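Local coordinates for putative transcriptional regulator (Streptomyces coelicolor, PDB 2ZB9), which probably binds DNA through a helix-turn-helix motif and regulates transcription as a member of the TetR family, at residues V91-T103 and V185-D199. Residues are numbered along the deposited sequence; the frame is centred on the assembly and turned at random.
Sequences VRADLLAQLRAFT and VDDAFVTALVTNLLD
The backbones come nearest at Leu-96 with Thr-191 and Leu-99 with Val-190, where segment 91-103 of helix 91-108 runs roughly antiparallel to helix 187-199, with 147° between their N-to-C directions and the axes of these short segments 9.8 Å apart at closest approach. Asp-186 N-caps the second helix, accepting from Phe-189 N. Down the middle the seam is aliphatic: Leu-96 lays CD1 on Val-194, 3.5 Å from its CG2, while CB of Leu-99 meets CG1 of Val-190. With CG1 of Val-190 anti to the backbone N (chi1 169°), its other methyl, CG2, is turned to Thr-103, whose hydroxyl is bonded back to Leu-99 O.

Two arginines of the first helix, Arg-92 and Arg-100, add polar contacts beside this aliphatic seam. Arg-92 fits as a knob among Val-194, Thr-195, Leu-198 and Asp-199; its chain bends at chi3 (-59°), and the guanidinium meets the Asp-199 carboxylate end-on, NH2 to OD1 at 2.8 Å and NH1 to OD2 at 3.1 Å, both nearly straight. CD2 of Leu-198 lies over the centre of one guanidinium face. A methionine in place of Arg-92 would probably leave the Asp-199 carboxylate without this counter-charge. Toward the other end of the contact, Arg-100 reaches two residues: NE makes a salt bridge to Asp-187 OD1 at 2.7 Å, well bent, and NH2 bonds to Thr-191 OG1 at 3.0 Å.

Leu-99 also packs on Trp-171 of helix 163-179, and Leu-197 meets Leu-197 of the second subunit. The pair thus belongs to the all-helical C-terminal domain of a TetR-family regulator, joining its helix 91-108 to a last helix that also contributes to the dimer interface.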
# COMPACT_ATOMS: atom_id res chain seq x y z
N VAL A 91 -24.28 -6.11 1.59
CA VAL A 91 -22.88 -5.71 1.69
C VAL A 91 -21.92 -6.52 0.82
O VAL A 91 -20.96 -5.97 0.30
CB VAL A 91 -22.40 -5.72 3.16
CG1 VAL A 91 -22.37 -7.15 3.70
CG2 VAL A 91 -21.03 -5.06 3.26
N ARG A 92 -22.18 -7.81 0.64
CA ARG A 92 -21.30 -8.64 -0.17
C ARG A 92 -21.35 -8.19 -1.63
O ARG A 92 -20.31 -7.94 -2.24
CB ARG A 92 -21.71 -10.12 -0.08
CG ARG A 92 -20.75 -11.07 -0.79
CD ARG A 92 -21.27 -12.50 -0.77
NE ARG A 92 -21.46 -12.99 0.59
CZ ARG A 92 -20.60 -13.77 1.23
NH1 ARG A 92 -19.49 -14.18 0.63
NH2 ARG A 92 -20.85 -14.15 2.48
N ALA A 93 -22.55 -8.07 -2.18
CA ALA A 93 -22.73 -7.65 -3.56
C ALA A 93 -22.21 -6.24 -3.80
O ALA A 93 -21.52 -5.99 -4.78
CB ALA A 93 -24.21 -7.72 -3.95
N ASP A 94 -22.54 -5.32 -2.90
CA ASP A 94 -22.10 -3.93 -3.05
C ASP A 94 -20.58 -3.81 -2.98
O ASP A 94 -19.97 -3.09 -3.78
CB ASP A 94 -22.74 -3.04 -1.98
CG ASP A 94 -24.26 -3.03 -2.06
OD1 ASP A 94 -24.81 -3.40 -3.12
OD2 ASP A 94 -24.91 -2.65 -1.06
N LEU A 95 -19.97 -4.52 -2.03
CA LEU A 95 -18.52 -4.50 -1.86
C LEU A 95 -17.84 -5.04 -3.13
O LEU A 95 -16.84 -4.49 -3.59
CB LEU A 95 -18.14 -5.33 -0.63
CG LEU A 95 -17.25 -4.74 0.47
CD1 LEU A 95 -17.55 -3.26 0.71
CD2 LEU A 95 -17.48 -5.54 1.75
N LEU A 96 -18.38 -6.13 -3.69
CA LEU A 96 -17.81 -6.71 -4.90
C LEU A 96 -17.93 -5.72 -6.05
O LEU A 96 -17.00 -5.53 -6.83
CB LEU A 96 -18.53 -8.01 -5.30
CG LEU A 96 -18.04 -9.42 -4.93
CD1 LEU A 96 -16.59 -9.42 -4.45
CD2 LEU A 96 -18.96 -10.00 -3.88
N ALA A 97 -19.09 -5.09 -6.16
CA ALA A 97 -19.32 -4.12 -7.24
C ALA A 97 -18.37 -2.93 -7.13
O ALA A 97 -17.83 -2.48 -8.14
CB ALA A 97 -20.76 -3.63 -7.22
N GLN A 98 -18.16 -2.42 -5.92
CA GLN A 98 -17.27 -1.27 -5.74
C GLN A 98 -15.81 -1.64 -5.95
O GLN A 98 -15.07 -0.91 -6.60
CB GLN A 98 -17.48 -0.66 -4.35
CG GLN A 98 -16.97 0.77 -4.17
CD GLN A 98 -15.46 0.88 -4.14
OE1 GLN A 98 -14.77 -0.07 -3.79
NE2 GLN A 98 -14.94 2.06 -4.48
N LEU A 99 -15.38 -2.78 -5.41
CA LEU A 99 -13.99 -3.21 -5.57
C LEU A 99 -13.67 -3.48 -7.04
O LEU A 99 -12.53 -3.27 -7.48
CB LEU A 99 -13.69 -4.49 -4.76
CG LEU A 99 -13.06 -4.48 -3.36
CD1 LEU A 99 -12.01 -3.38 -3.26
CD2 LEU A 99 -14.13 -4.29 -2.32
N ARG A 100 -14.65 -3.94 -7.80
CA ARG A 100 -14.43 -4.21 -9.23
C ARG A 100 -14.30 -2.92 -10.02
O ARG A 100 -13.47 -2.82 -10.92
CB ARG A 100 -15.55 -5.08 -9.80
CG ARG A 100 -15.35 -6.56 -9.48
CD ARG A 100 -16.59 -7.41 -9.70
NE ARG A 100 -16.33 -8.78 -9.28
CZ ARG A 100 -17.26 -9.68 -8.98
NH1 ARG A 100 -18.55 -9.37 -9.05
NH2 ARG A 100 -16.89 -10.89 -8.59
N ALA A 101 -15.11 -1.92 -9.69
CA ALA A 101 -15.02 -0.64 -10.38
C ALA A 101 -13.66 -0.03 -10.01
O ALA A 101 -12.98 0.58 -10.85
CB ALA A 101 -16.17 0.28 -9.94
N PHE A 102 -13.25 -0.22 -8.76
CA PHE A 102 -11.97 0.29 -8.27
C PHE A 102 -10.83 -0.37 -9.03
O PHE A 102 -9.90 0.30 -9.49
CB PHE A 102 -11.83 -0.01 -6.78
CG PHE A 102 -10.52 0.42 -6.19
CD1 PHE A 102 -10.20 1.77 -6.07
CD2 PHE A 102 -9.60 -0.53 -5.74
CE1 PHE A 102 -8.98 2.17 -5.50
CE2 PHE A 102 -8.38 -0.14 -5.17
CZ PHE A 102 -8.08 1.21 -5.05
N THR A 103 -10.91 -1.69 -9.16
CA THR A 103 -9.89 -2.45 -9.87
C THR A 103 -9.81 -2.03 -11.33
O THR A 103 -8.72 -1.91 -11.89
CB THR A 103 -10.18 -3.97 -9.77
OG1 THR A 103 -9.95 -4.39 -8.42
CG2 THR A 103 -9.28 -4.76 -10.71
N VAL A 185 -3.34 -8.47 -10.08
CA VAL A 185 -4.55 -7.88 -9.53
C VAL A 185 -5.69 -8.14 -10.51
O VAL A 185 -5.89 -7.38 -11.46
CB VAL A 185 -4.40 -6.36 -9.35
CG1 VAL A 185 -5.72 -5.77 -8.86
CG2 VAL A 185 -3.29 -6.06 -8.36
N ASP A 186 -6.43 -9.22 -10.29
CA ASP A 186 -7.54 -9.56 -11.17
C ASP A 186 -8.83 -9.76 -10.39
O ASP A 186 -8.88 -9.53 -9.18
CB ASP A 186 -7.21 -10.82 -11.97
CG ASP A 186 -6.65 -11.93 -11.11
OD1 ASP A 186 -7.22 -12.21 -10.03
OD2 ASP A 186 -5.63 -12.53 -11.51
N ASP A 187 -9.87 -10.20 -11.09
CA ASP A 187 -11.17 -10.42 -10.48
C ASP A 187 -11.15 -11.52 -9.43
O ASP A 187 -11.87 -11.45 -8.43
CB ASP A 187 -12.22 -10.75 -11.55
CG ASP A 187 -13.64 -10.71 -11.00
OD1 ASP A 187 -14.03 -9.65 -10.46
OD2 ASP A 187 -14.36 -11.73 -11.11
N ALA A 188 -10.33 -12.54 -9.65
CA ALA A 188 -10.22 -13.64 -8.71
C ALA A 188 -9.66 -13.10 -7.39
O ALA A 188 -10.10 -13.48 -6.30
CB ALA A 188 -9.30 -14.72 -9.26
N PHE A 189 -8.69 -12.20 -7.52
CA PHE A 189 -8.07 -11.57 -6.36
C PHE A 189 -9.14 -10.77 -5.62
O PHE A 189 -9.33 -10.93 -4.41
CB PHE A 189 -6.93 -10.67 -6.83
CG PHE A 189 -6.37 -9.79 -5.76
CD1 PHE A 189 -5.88 -10.33 -4.58
CD2 PHE A 189 -6.31 -8.41 -5.94
CE1 PHE A 189 -5.34 -9.51 -3.59
CE2 PHE A 189 -5.76 -7.58 -4.96
CZ PHE A 189 -5.27 -8.14 -3.78
N VAL A 190 -9.83 -9.91 -6.36
CA VAL A 190 -10.88 -9.08 -5.80
C VAL A 190 -11.93 -9.91 -5.07
O VAL A 190 -12.25 -9.64 -3.91
CB VAL A 190 -11.58 -8.27 -6.90
CG1 VAL A 190 -12.83 -7.61 -6.37
CG2 VAL A 190 -10.61 -7.22 -7.45
N THR A 191 -12.47 -10.92 -5.75
CA THR A 191 -13.50 -11.76 -5.15
C THR A 191 -13.01 -12.46 -3.89
O THR A 191 -13.76 -12.56 -2.92
CB THR A 191 -14.00 -12.82 -6.16
OG1 THR A 191 -14.49 -12.16 -7.34
CG2 THR A 191 -15.14 -13.63 -5.56
N ALA A 192 -11.77 -12.93 -3.90
CA ALA A 192 -11.20 -13.61 -2.74
C ALA A 192 -11.05 -12.67 -1.54
O ALA A 192 -11.21 -13.09 -0.39
CB ALA A 192 -9.84 -14.23 -3.10
N LEU A 193 -10.73 -11.41 -1.80
CA LEU A 193 -10.56 -10.44 -0.72
C LEU A 193 -11.84 -10.33 0.09
O LEU A 193 -11.81 -10.31 1.32
CB LEU A 193 -10.22 -9.06 -1.28
CG LEU A 193 -8.86 -8.83 -1.95
CD1 LEU A 193 -8.81 -7.38 -2.45
CD2 LEU A 193 -7.73 -9.09 -0.96
N VAL A 194 -12.98 -10.26 -0.60
CA VAL A 194 -14.27 -10.14 0.07
C VAL A 194 -14.75 -11.43 0.74
O VAL A 194 -15.20 -11.41 1.88
CB VAL A 194 -15.35 -9.67 -0.93
CG1 VAL A 194 -16.70 -9.53 -0.23
CG2 VAL A 194 -14.93 -8.34 -1.54
N THR A 195 -14.63 -12.56 0.05
CA THR A 195 -15.08 -13.82 0.63
C THR A 195 -14.25 -14.21 1.86
O THR A 195 -14.80 -14.69 2.85
CB THR A 195 -15.06 -14.98 -0.39
OG1 THR A 195 -13.71 -15.32 -0.72
CG2 THR A 195 -15.80 -14.58 -1.66
N ASN A 196 -12.94 -14.00 1.80
CA ASN A 196 -12.07 -14.34 2.93
C ASN A 196 -12.51 -13.59 4.18
O ASN A 196 -12.64 -14.16 5.25
CB ASN A 196 -10.62 -13.96 2.64
CG ASN A 196 -9.96 -14.88 1.64
OD1 ASN A 196 -10.42 -15.99 1.41
ND2 ASN A 196 -8.85 -14.42 1.06
N LEU A 197 -12.74 -12.30 4.01
CA LEU A 197 -13.13 -11.42 5.09
C LEU A 197 -14.53 -11.70 5.63
O LEU A 197 -14.71 -11.87 6.84
CB LEU A 197 -13.03 -9.98 4.61
CG LEU A 197 -12.31 -8.97 5.49
CD1 LEU A 197 -11.14 -9.61 6.22
CD2 LEU A 197 -11.85 -7.83 4.59
N LEU A 198 -15.50 -11.75 4.74
CA LEU A 198 -16.88 -11.99 5.13
C LEU A 198 -17.10 -13.40 5.68
O LEU A 198 -17.75 -13.57 6.70
CB LEU A 198 -17.81 -11.74 3.93
CG LEU A 198 -18.47 -10.36 3.75
CD1 LEU A 198 -17.52 -9.25 4.12
CD2 LEU A 198 -18.92 -10.21 2.31
N ASP A 199 -16.55 -14.40 5.00
CA ASP A 199 -16.74 -15.79 5.42
C ASP A 199 -15.67 -16.35 6.36
O ASP A 199 -15.89 -17.37 7.02
CB ASP A 199 -16.86 -16.70 4.19
CG ASP A 199 -17.96 -16.26 3.22
OD1 ASP A 199 -19.04 -15.86 3.70
OD2 ASP A 199 -17.76 -16.31 1.99